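Beta-galactosidase (Trichoderma reesei, PDB 3OGR) probably hydrolyses terminal non-reducing beta-D-galactose residues from beta-D-galactosides, as a glycoside hydrolase of family 35. Local coordinates at residues 41-46 with 317-322; 178-183 with 213-218; 236-241 with 275-280. All coordinates share one frame; numbering follows the deposited sequence.

In the fold
All three contacts lie in the family 35 catalytic domain, a TIM barrel, and each touches the bound galactose. Along the chain, strand 38-47 comes first and strand 318-321 last, so interaction 1 spans the other two; interaction 2 is complete before interaction 3 begins. The centres of interactions 1 and 3 are about 9 Å apart, because strands 275-280 and 318-321 are neighbours in one sheet. Interaction 2, in loops between strands 172-177 and 236-239, is centred about 10 Å from interaction 3 and about 16 Å from interaction 1. Strand pairs and loops widely separated in sequence thus converge on one sugar.

Interaction 1: residues 41-46 with 317-322; sequences VIFSGE and TIFNIY. With GAL (beta-D-galactopyranose), chain E.
E46 buries more of its surface in this contact than any other residue, spreading itself over N320 and Y322. With chi2 at 87° its chain bends, carrying the carboxylate across toward the parallel strand. OE1 takes the ND2 hydrogen of N320 at 2.9 Å, met nearly along the C-O axis, with carboxylate and amide turned 53° apart. CG rests 3.5 Å from CD2 of Y322, and CD and OE2 follow the same two ring atoms, CD2 and CE2. Beyond the pair, S74 also binds OE1, while R114 makes a salt bridge to OE2.

The N320 amide is gripped at its other end too: S44 OG donates to OD1 at 2.7 Å, coming from above the carbonyl plane. Since ND2 also binds V277 O, the amide is held from both sides and its orientation is fixed. On this same face of the sheet, the CG2 methyls of I42 and I318 touch at 3.9 Å, side by side.

F319, second in buried surface, projects from the opposite face and runs alongside F43. Their planes are 14° from parallel but slid so far that the rings barely overlap, with centroids 5.1 Å apart; CE1 of F43 and CD2 of F319 make the closest touch, 3.5 Å. F70 stacks on F43, and Y308 of helix 301-313 meets F319 edge-to-face.

Five backbone hydrogen bonds, from I42 N to T317 O through E46 N to I321 O, tie the strands in parallel register. Past the last of them Y322 reaches the galactose, CE1 lying 3.5 Å from O6, while its hydroxyl bonds that of Y342. First and last barrel strands joined in this way are the closing seam of a TIM barrel, with the sugar site at their C-terminal ends.

Interaction 2: residues 178-183 with 213-218; sequences ENEYSG and INNDAF. With GAL (beta-D-galactopyranose), chain E.
E180 lies across N215 and A217: with CG opposite its own carbonyl carbon (chi1 -67°), its chain runs extended past A217 to galactose O1. CB touches the backbone oxygen of N215 and, more loosely, the A217 methyl. CG comes closer to the N215 carbonyl oxygen, 3.2 Å away. At the carboxylate, OE1 is 3.4 Å from A217 CB and also accepts from W791 NE1, whereas OE2 accepts the galactose O1 hydroxyl at 2.7 Å and a water that donates in turn to A217 O.

N215 holds the base of this side chain. Its OD1 takes the E180 N-H at 2.9 Å, a nearly straight bond (169°) that arrives from above the amide's carbonyl plane. Its ND2 gives a hydrogen to N179 OD1, which Y76 also binds, and N179 ND2 then reaches galactose O2. Further along, S182 OG donates to the anti lone pair of D216 OD1 at 2.6 Å and accepts from A217 N at 2.8 Å, so both loops are pinned at one hydroxyl.

Segment 178-183 leaves strand 172-177 and leads to helix 193-205; segment 213-218 follows that helix, and the D216 backbone bonds to G236 and D238 of strand 236-239.

Interaction 3: residues 236-241 with 275-280; sequences GHDGYP and SLVEFQ. With GAL (beta-D-galactopyranose), chain E.
Y240 and E278 both set CG opposite their own carbonyl carbon, chi1 -64° and -62°, and E278 then runs out extended, which brings hydroxyl and carboxylate together next to galactose C1. The tyrosine OH donates to E278 OE1 at 2.6 Å. It meets the oxygen on the anti side, close to the carboxylate plane, and OE1 in turn lies in the plane of the phenol ring at its edge; the two flat groups stand 78° apart. The second oxygen, OE2, accepts the galactose O2 hydroxyl at 2.9 Å and makes a salt bridge with R114.

Q280 lies against the same tyrosine, its backbone N over one ring face and its CB 3.7 Å from Y240 CD2. An alanine in place of Y240 is likely to strip E278 OE1 of this hydrogen and open a gap beside Q280, leaving the carboxylate more able to turn.

D238 OD2 stands 3.4 Å from E278 OE2, two acceptors with no bond between them; N215 ND2 gives D238 OD2 a weak hydrogen bond. On the face opposite D238 and E278, L276 CD2 lies 3.3 Å from CE1 of H237, whose ND1 binds D238 O. P241, just past the strand end, crosses F279 at about a right angle, its CG 3.6 Å from F279 CZ.

Four backbone hydrogen bonds join the parallel strands of this beta-alpha-beta unit, whose helix is 261-268. Between H237-L276 and G239-F279 the second strand has one residue more, and the chain turns a corner at V277 and E278.

E278 therefore works with both oxygens: OE2 takes the O2 hydroxyl, while OE1 sits 3.0 Å from galactose C1. The bond from Y240 fixes the rotation of the carboxylate and keeps OE1 facing that carbon.

Interaction 1: residues 41-46 with 317-322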
loop_
_atom_site.group_PDB
_atom_site.type_symbol
_atom_site.label_atom_id
_atom_site.label_comp_id
_atom_site.label_asym_id
_atom_site.label_seq_id
_atom_site.Cartn_x
_atom_site.Cartn_y
_atom_site.Cartn_z
ATOM N N VAL A 41 7.244 -19.783 7.926
ATOM C CA VAL A 41 7.074 -18.411 8.416
ATOM C C VAL A 41 6.337 -17.656 7.330
ATOM O O VAL A 41 6.858 -17.533 6.213
ATOM C CB VAL A 41 8.415 -17.709 8.723
ATOM C CG1 VAL A 41 8.167 -16.243 9.125
ATOM C CG2 VAL A 41 9.210 -18.515 9.802
ATOM N N ILE A 42 5.106 -17.211 7.614
ATOM C CA ILE A 42 4.371 -16.398 6.693
ATOM C C ILE A 42 4.900 -14.959 6.791
ATOM O O ILE A 42 4.849 -14.318 7.859
ATOM C CB ILE A 42 2.879 -16.385 7.037
ATOM C CG1 ILE A 42 2.278 -17.796 6.797
ATOM C CG2 ILE A 42 2.133 -15.296 6.225
ATOM C CD1 ILE A 42 2.351 -18.294 5.320
ATOM N N PHE A 43 5.478 -14.485 5.665
ATOM C CA PHE A 43 6.024 -13.108 5.663
ATOM C C PHE A 43 5.335 -12.497 4.429
ATOM O O PHE A 43 5.490 -12.947 3.282
ATOM C CB PHE A 43 7.559 -13.193 5.467
ATOM C CG PHE A 43 8.313 -11.986 5.946
ATOM C CD1 PHE A 43 7.674 -10.770 6.293
ATOM C CD2 PHE A 43 9.706 -12.071 6.082
ATOM C CE1 PHE A 43 8.404 -9.672 6.769
ATOM C CE2 PHE A 43 10.461 -10.950 6.561
ATOM C CZ PHE A 43 9.789 -9.780 6.924
ATOM N N SER A 44 4.474 -11.533 4.738
ATOM C CA SER A 44 3.463 -11.060 3.792
ATOM C C SER A 44 3.569 -9.552 3.614
ATOM O O SER A 44 4.060 -8.857 4.504
ATOM C CB SER A 44 2.094 -11.414 4.417
ATOM O OG SER A 44 1.039 -10.820 3.674
ATOM N N GLY A 45 3.145 -9.099 2.425
ATOM C CA GLY A 45 3.083 -7.678 2.164
ATOM C C GLY A 45 1.684 -7.261 1.803
ATOM O O GLY A 45 1.002 -7.953 1.060
ATOM N N GLU A 46 1.253 -6.095 2.270
ATOM C CA GLU A 46 -0.074 -5.607 1.937
ATOM C C GLU A 46 -0.106 -4.935 0.540
ATOM O O GLU A 46 0.749 -4.086 0.262
ATOM C CB GLU A 46 -0.522 -4.582 3.005
ATOM C CG GLU A 46 -2.036 -4.213 2.857
ATOM C CD GLU A 46 -3.013 -5.135 3.580
ATOM O OE1 GLU A 46 -2.541 -6.071 4.285
ATOM O OE2 GLU A 46 -4.227 -4.837 3.537
ATOM N N THR A 317 5.508 -15.430 13.626
ATOM C CA THR A 317 5.556 -16.381 12.500
ATOM C C THR A 317 4.489 -16.140 11.479
ATOM O O THR A 317 4.494 -16.820 10.438
ATOM C CB THR A 317 5.530 -17.842 12.975
ATOM O OG1 THR A 317 4.332 -18.061 13.764
ATOM C CG2 THR A 317 6.786 -18.208 13.754
ATOM N N ILE A 318 3.584 -15.168 11.718
ATOM C CA ILE A 318 2.718 -14.655 10.621
ATOM C C ILE A 318 2.879 -13.144 10.714
ATOM O O ILE A 318 2.562 -12.525 11.730
ATOM C CB ILE A 318 1.248 -15.085 10.765
ATOM C CG1 ILE A 318 1.108 -16.624 10.717
ATOM C CG2 ILE A 318 0.410 -14.406 9.633
ATOM C CD1 ILE A 318 -0.340 -17.142 10.937
ATOM N N PHE A 319 3.462 -12.552 9.675
ATOM C CA PHE A 319 3.986 -11.165 9.804
ATOM C C PHE A 319 3.691 -10.473 8.477
ATOM O O PHE A 319 4.291 -10.810 7.459
ATOM C CB PHE A 319 5.507 -11.304 10.041
ATOM C CG PHE A 319 6.266 -10.001 10.312
ATOM C CD1 PHE A 319 5.628 -8.868 10.800
ATOM C CD2 PHE A 319 7.633 -9.965 10.129
ATOM C CE1 PHE A 319 6.346 -7.684 11.089
ATOM C CE2 PHE A 319 8.364 -8.791 10.441
ATOM C CZ PHE A 319 7.713 -7.676 10.919
ATOM N N ASN A 320 2.817 -9.443 8.535
ATOM C CA ASN A 320 2.407 -8.729 7.321
ATOM C C ASN A 320 2.724 -7.267 7.416
ATOM O O ASN A 320 2.430 -6.661 8.452
ATOM C CB ASN A 320 0.882 -8.898 7.119
ATOM C CG ASN A 320 0.386 -8.130 5.887
ATOM O OD1 ASN A 320 0.874 -8.310 4.759
ATOM N ND2 ASN A 320 -0.577 -7.211 6.121
ATOM N N ILE A 321 3.362 -6.717 6.377
ATOM C CA ILE A 321 3.835 -5.323 6.371
ATOM C C ILE A 321 2.833 -4.460 5.640
ATOM O O ILE A 321 2.590 -4.637 4.423
ATOM C CB ILE A 321 5.219 -5.286 5.615
ATOM C CG1 ILE A 321 6.282 -6.176 6.317
ATOM C CG2 ILE A 321 5.682 -3.844 5.562
ATOM C CD1 ILE A 321 6.359 -5.971 7.879
ATOM N N TYR A 322 2.206 -3.503 6.384
ATOM C CA TYR A 322 1.189 -2.637 5.830
ATOM C C TYR A 322 1.767 -1.212 5.718
ATOM O O TYR A 322 2.119 -0.679 6.762
ATOM C CB TYR A 322 -0.035 -2.633 6.796
ATOM C CG TYR A 322 -1.211 -1.820 6.277
ATOM C CD1 TYR A 322 -1.175 -0.433 6.192
ATOM C CD2 TYR A 322 -2.410 -2.470 5.855
ATOM C CE1 TYR A 322 -2.227 0.305 5.674
ATOM C CE2 TYR A 322 -3.487 -1.739 5.335
ATOM C CZ TYR A 322 -3.386 -0.369 5.224
ATOM O OH TYR A 322 -4.447 0.322 4.660
HETATM C C1 GAL E . -4.772 0.091 10.780
HETATM C C2 GAL E . -6.053 -0.230 9.941
HETATM C C3 GAL E . -5.759 -0.097 8.460
HETATM C C4 GAL E . -5.171 1.288 8.160
HETATM C C5 GAL E . -3.953 1.491 9.057
HETATM C C6 GAL E . -3.336 2.902 8.972
HETATM O O1 GAL E . -5.071 0.330 12.155
HETATM O O2 GAL E . -6.426 -1.579 10.209
HETATM O O3 GAL E . -6.960 -0.253 7.718
HETATM O O4 GAL E . -6.174 2.246 8.488
HETATM O O5 GAL E . -4.344 1.376 10.441
HETATM O O6 GAL E . -2.829 3.098 7.653
#

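Interaction 2: residues 178-183 with 213-218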
loop_
_atom_site.group_PDB
_atom_site.type_symbol
_atom_site.label_atom_id
_atom_site.label_comp_id
_atom_site.label_asym_id
_atom_site.label_seq_id
_atom_site.Cartn_x
_atom_site.Cartn_y
_atom_site.Cartn_z
ATOM N N GLU A 178 -14.088 -8.676 9.279
ATOM C CA GLU A 178 -14.061 -7.382 10.029
ATOM C C GLU A 178 -12.664 -6.771 9.963
ATOM O O GLU A 178 -11.825 -7.166 9.127
ATOM C CB GLU A 178 -14.603 -7.593 11.486
ATOM C CG GLU A 178 -15.957 -6.903 11.750
ATOM C CD GLU A 178 -15.833 -5.361 11.930
ATOM O OE1 GLU A 178 -14.702 -4.849 12.125
ATOM O OE2 GLU A 178 -16.888 -4.649 11.961
ATOM N N ASN A 179 -12.437 -5.747 10.781
ATOM C CA ASN A 179 -11.119 -5.097 10.782
ATOM C C ASN A 179 -10.932 -4.347 12.102
ATOM O O ASN A 179 -11.695 -3.390 12.385
ATOM C CB ASN A 179 -10.969 -4.096 9.616
ATOM C CG ASN A 179 -9.526 -3.611 9.519
ATOM O OD1 ASN A 179 -8.665 -4.366 9.028
ATOM N ND2 ASN A 179 -9.221 -2.400 9.968
ATOM N N GLU A 180 -9.912 -4.709 12.874
ATOM C CA GLU A 180 -9.641 -4.028 14.144
ATOM C C GLU A 180 -10.917 -3.798 14.982
ATOM O O GLU A 180 -11.281 -2.690 15.364
ATOM C CB GLU A 180 -8.891 -2.694 13.961
ATOM C CG GLU A 180 -7.454 -2.959 13.421
ATOM C CD GLU A 180 -6.474 -1.800 13.727
ATOM O OE1 GLU A 180 -6.891 -0.692 14.109
ATOM O OE2 GLU A 180 -5.230 -2.012 13.544
ATOM N N TYR A 181 -11.644 -4.881 15.176
ATOM C CA TYR A 181 -12.860 -4.856 16.015
ATOM C C TYR A 181 -12.364 -4.907 17.447
ATOM O O TYR A 181 -12.187 -5.957 17.994
ATOM C CB TYR A 181 -13.795 -5.987 15.583
ATOM C CG TYR A 181 -15.097 -5.937 16.427
ATOM C CD1 TYR A 181 -16.062 -4.948 16.185
ATOM C CD2 TYR A 181 -15.311 -6.822 17.497
ATOM C CE1 TYR A 181 -17.227 -4.899 16.966
ATOM C CE2 TYR A 181 -16.445 -6.766 18.264
ATOM C CZ TYR A 181 -17.395 -5.803 18.003
ATOM O OH TYR A 181 -18.536 -5.717 18.765
ATOM N N SER A 182 -12.056 -3.706 17.966
ATOM C CA SER A 182 -11.159 -3.678 19.137
ATOM C C SER A 182 -11.604 -2.843 20.311
ATOM O O SER A 182 -11.005 -2.894 21.368
ATOM C CB SER A 182 -9.770 -3.237 18.687
ATOM O OG SER A 182 -9.290 -4.177 17.686
ATOM N N GLY A 183 -12.652 -2.077 20.082
ATOM C CA GLY A 183 -13.265 -1.233 21.146
ATOM C C GLY A 183 -14.515 -0.575 20.579
ATOM O O GLY A 183 -14.883 -0.764 19.379
ATOM N N ILE A 213 -8.487 -15.455 10.672
ATOM C CA ILE A 213 -7.534 -14.729 11.502
ATOM C C ILE A 213 -8.047 -13.351 11.693
ATOM O O ILE A 213 -8.613 -12.772 10.748
ATOM C CB ILE A 213 -6.147 -14.827 10.839
ATOM C CG1 ILE A 213 -5.057 -14.174 11.749
ATOM C CG2 ILE A 213 -6.134 -14.071 9.463
ATOM C CD1 ILE A 213 -3.590 -14.626 11.267
ATOM N N ASN A 214 -7.913 -12.787 12.903
ATOM C CA ASN A 214 -8.356 -11.407 13.122
ATOM C C ASN A 214 -7.178 -10.459 13.301
ATOM O O ASN A 214 -6.032 -10.881 13.200
ATOM C CB ASN A 214 -9.379 -11.316 14.266
ATOM C CG ASN A 214 -8.773 -11.568 15.599
ATOM O OD1 ASN A 214 -7.656 -12.131 15.731
ATOM N ND2 ASN A 214 -9.589 -11.314 16.640
ATOM N N ASN A 215 -7.498 -9.158 13.507
ATOM C CA ASN A 215 -6.436 -8.144 13.596
ATOM C C ASN A 215 -6.809 -7.116 14.636
ATOM O O ASN A 215 -7.098 -5.981 14.352
ATOM C CB ASN A 215 -6.128 -7.491 12.208
ATOM C CG ASN A 215 -7.246 -6.631 11.664
ATOM O OD1 ASN A 215 -8.434 -6.949 11.759
ATOM N ND2 ASN A 215 -6.840 -5.555 10.950
ATOM N N ASP A 216 -6.741 -7.542 15.889
ATOM C CA ASP A 216 -7.032 -6.653 16.995
ATOM C C ASP A 216 -6.075 -5.452 16.899
ATOM O O ASP A 216 -4.888 -5.598 16.581
ATOM C CB ASP A 216 -6.878 -7.467 18.284
ATOM C CG ASP A 216 -7.744 -7.046 19.393
ATOM O OD1 ASP A 216 -8.490 -6.000 19.356
ATOM O OD2 ASP A 216 -7.595 -7.711 20.500
ATOM N N ALA A 217 -6.587 -4.249 17.143
ATOM C CA ALA A 217 -5.735 -3.025 17.026
ATOM C C ALA A 217 -4.570 -2.999 17.971
ATOM O O ALA A 217 -3.529 -2.351 17.686
ATOM C CB ALA A 217 -6.598 -1.790 17.283
ATOM N N PHE A 218 -4.718 -3.714 19.089
ATOM C CA PHE A 218 -3.663 -3.888 20.089
ATOM C C PHE A 218 -3.934 -5.250 20.714
ATOM O O PHE A 218 -4.963 -5.861 20.430
ATOM C CB PHE A 218 -3.771 -2.760 21.141
ATOM C CG PHE A 218 -5.052 -2.769 21.941
ATOM C CD1 PHE A 218 -6.230 -2.233 21.416
ATOM C CD2 PHE A 218 -5.056 -3.302 23.248
ATOM C CE1 PHE A 218 -7.467 -2.267 22.174
ATOM C CE2 PHE A 218 -6.280 -3.357 23.979
ATOM C CZ PHE A 218 -7.457 -2.842 23.425
HETATM C C1 GAL E . -4.772 0.091 10.780
HETATM C C2 GAL E . -6.053 -0.230 9.941
HETATM C C3 GAL E . -5.759 -0.097 8.460
HETATM C C4 GAL E . -5.171 1.288 8.160
HETATM C C5 GAL E . -3.953 1.491 9.057
HETATM C C6 GAL E . -3.336 2.902 8.972
HETATM O O1 GAL E . -5.071 0.330 12.155
HETATM O O2 GAL E . -6.426 -1.579 10.209
HETATM O O3 GAL E . -6.960 -0.253 7.718
HETATM O O4 GAL E . -6.174 2.246 8.488
HETATM O O5 GAL E . -4.344 1.376 10.441
HETATM O O6 GAL E . -2.829 3.098 7.653
HETATM O O HOH W 1 -3.000 -0.968 15.410
HETATM O O HOH W 2 -11.047 -8.400 17.209
HETATM O O HOH W 3 -9.693 -5.430 21.773
#

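Interaction 3: residues 236-241 with 275-280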
loop_
_atom_site.group_PDB
_atom_site.type_symbol
_atom_site.label_atom_id
_atom_site.label_comp_id
_atom_site.label_asym_id
_atom_site.label_seq_id
_atom_site.Cartn_x
_atom_site.Cartn_y
_atom_site.Cartn_z
ATOM N N GLY A 236 -4.847 -12.528 15.866
ATOM C CA GLY A 236 -3.830 -11.650 15.315
ATOM C C GLY A 236 -4.022 -10.263 15.891
ATOM O O GLY A 236 -5.118 -9.899 16.350
ATOM N N HIS A 237 -2.933 -9.486 15.903
ATOM C CA HIS A 237 -3.077 -8.082 16.270
ATOM C C HIS A 237 -2.104 -7.220 15.434
ATOM O O HIS A 237 -1.277 -7.754 14.675
ATOM C CB HIS A 237 -2.925 -7.786 17.779
ATOM C CG HIS A 237 -1.516 -7.914 18.280
ATOM N ND1 HIS A 237 -0.579 -6.893 18.185
ATOM C CD2 HIS A 237 -0.921 -8.917 18.999
ATOM C CE1 HIS A 237 0.553 -7.284 18.791
ATOM N NE2 HIS A 237 0.367 -8.513 19.273
ATOM N N ASP A 238 -2.246 -5.905 15.550
ATOM C CA ASP A 238 -1.518 -4.986 14.693
ATOM C C ASP A 238 -0.547 -4.147 15.507
ATOM O O ASP A 238 -0.549 -4.209 16.774
ATOM C CB ASP A 238 -2.540 -4.077 13.997
ATOM C CG ASP A 238 -3.444 -4.851 13.031
ATOM O OD1 ASP A 238 -3.166 -6.018 12.717
ATOM O OD2 ASP A 238 -4.493 -4.257 12.566
ATOM N N GLY A 239 0.273 -3.356 14.814
ATOM C CA GLY A 239 1.117 -2.421 15.523
ATOM C C GLY A 239 1.739 -1.409 14.594
ATOM O O GLY A 239 2.288 -1.764 13.533
ATOM N N TYR A 240 1.602 -0.128 14.985
ATOM C CA TYR A 240 2.205 1.008 14.308
ATOM C C TYR A 240 2.952 1.828 15.304
ATOM O O TYR A 240 2.555 2.977 15.644
ATOM C CB TYR A 240 1.144 1.846 13.573
ATOM C CG TYR A 240 0.489 1.046 12.447
ATOM C CD1 TYR A 240 -0.572 0.173 12.707
ATOM C CD2 TYR A 240 0.949 1.174 11.109
ATOM C CE1 TYR A 240 -1.240 -0.566 11.635
ATOM C CE2 TYR A 240 0.318 0.488 10.067
ATOM C CZ TYR A 240 -0.725 -0.384 10.355
ATOM O OH TYR A 240 -1.346 -1.043 9.318
ATOM N N PRO A 241 4.068 1.299 15.790
ATOM C CA PRO A 241 4.661 1.907 17.023
ATOM C C PRO A 241 5.160 3.333 16.868
ATOM O O PRO A 241 5.242 4.028 17.892
ATOM C CB PRO A 241 5.857 0.967 17.361
ATOM C CG PRO A 241 5.834 -0.151 16.373
ATOM C CD PRO A 241 4.690 0.043 15.375
ATOM N N SER A 275 1.023 -13.699 15.600
ATOM C CA SER A 275 0.657 -13.127 14.297
ATOM C C SER A 275 0.519 -11.600 14.400
ATOM O O SER A 275 -0.312 -11.076 15.174
ATOM C CB SER A 275 -0.698 -13.717 13.856
ATOM O OG SER A 275 -0.558 -15.131 13.704
ATOM N N LEU A 276 1.275 -10.922 13.573
ATOM C CA LEU A 276 1.120 -9.454 13.419
ATOM C C LEU A 276 0.526 -9.259 12.026
ATOM O O LEU A 276 1.218 -9.354 10.989
ATOM C CB LEU A 276 2.455 -8.739 13.525
ATOM C CG LEU A 276 3.065 -8.761 14.972
ATOM C CD1 LEU A 276 4.533 -8.233 14.914
ATOM C CD2 LEU A 276 2.200 -7.894 15.967
ATOM N N VAL A 277 -0.800 -9.070 12.013
ATOM C CA VAL A 277 -1.572 -9.054 10.759
ATOM C C VAL A 277 -1.373 -7.758 10.008
ATOM O O VAL A 277 -1.457 -7.677 8.798
ATOM C CB VAL A 277 -3.068 -9.402 11.068
ATOM C CG1 VAL A 277 -3.927 -9.244 9.787
ATOM C CG2 VAL A 277 -3.157 -10.853 11.522
ATOM N N GLU A 278 -1.065 -6.684 10.771
ATOM C CA GLU A 278 -0.570 -5.418 10.149
ATOM C C GLU A 278 0.550 -4.896 11.014
ATOM O O GLU A 278 0.324 -4.619 12.214
ATOM C CB GLU A 278 -1.649 -4.335 10.127
ATOM C CG GLU A 278 -2.909 -4.704 9.277
ATOM C CD GLU A 278 -3.946 -3.633 9.389
ATOM O OE1 GLU A 278 -3.559 -2.454 9.635
ATOM O OE2 GLU A 278 -5.125 -3.942 9.235
ATOM N N PHE A 279 1.742 -4.771 10.459
ATOM C CA PHE A 279 2.786 -4.042 11.181
ATOM C C PHE A 279 3.321 -2.955 10.255
ATOM O O PHE A 279 3.464 -3.161 9.016
ATOM C CB PHE A 279 3.931 -4.980 11.558
ATOM C CG PHE A 279 4.887 -4.336 12.494
ATOM C CD1 PHE A 279 4.558 -4.140 13.853
ATOM C CD2 PHE A 279 6.079 -3.790 11.997
ATOM C CE1 PHE A 279 5.443 -3.503 14.711
ATOM C CE2 PHE A 279 6.962 -3.072 12.844
ATOM C CZ PHE A 279 6.631 -2.970 14.211
ATOM N N GLN A 280 3.607 -1.809 10.864
ATOM C CA GLN A 280 3.996 -0.583 10.137
ATOM C C GLN A 280 5.057 -0.817 9.040
ATOM O O GLN A 280 6.170 -1.247 9.326
ATOM C CB GLN A 280 4.512 0.376 11.212
ATOM C CG GLN A 280 4.833 1.763 10.644
ATOM C CD GLN A 280 4.682 2.832 11.705
ATOM O OE1 GLN A 280 4.898 2.597 12.909
ATOM N NE2 GLN A 280 4.387 4.037 11.246
HETATM C C1 GAL E . -4.772 0.091 10.780
HETATM C C2 GAL E . -6.053 -0.230 9.941
HETATM C C3 GAL E . -5.759 -0.097 8.460
HETATM C C4 GAL E . -5.171 1.288 8.160
HETATM C C5 GAL E . -3.953 1.491 9.057
HETATM C C6 GAL E . -3.336 2.902 8.972
HETATM O O1 GAL E . -5.071 0.330 12.155
HETATM O O2 GAL E . -6.426 -1.579 10.209
HETATM O O3 GAL E . -6.960 -0.253 7.718
HETATM O O4 GAL E . -6.174 2.246 8.488
HETATM O O5 GAL E . -4.344 1.376 10.441
HETATM O O6 GAL E . -2.829 3.098 7.653
#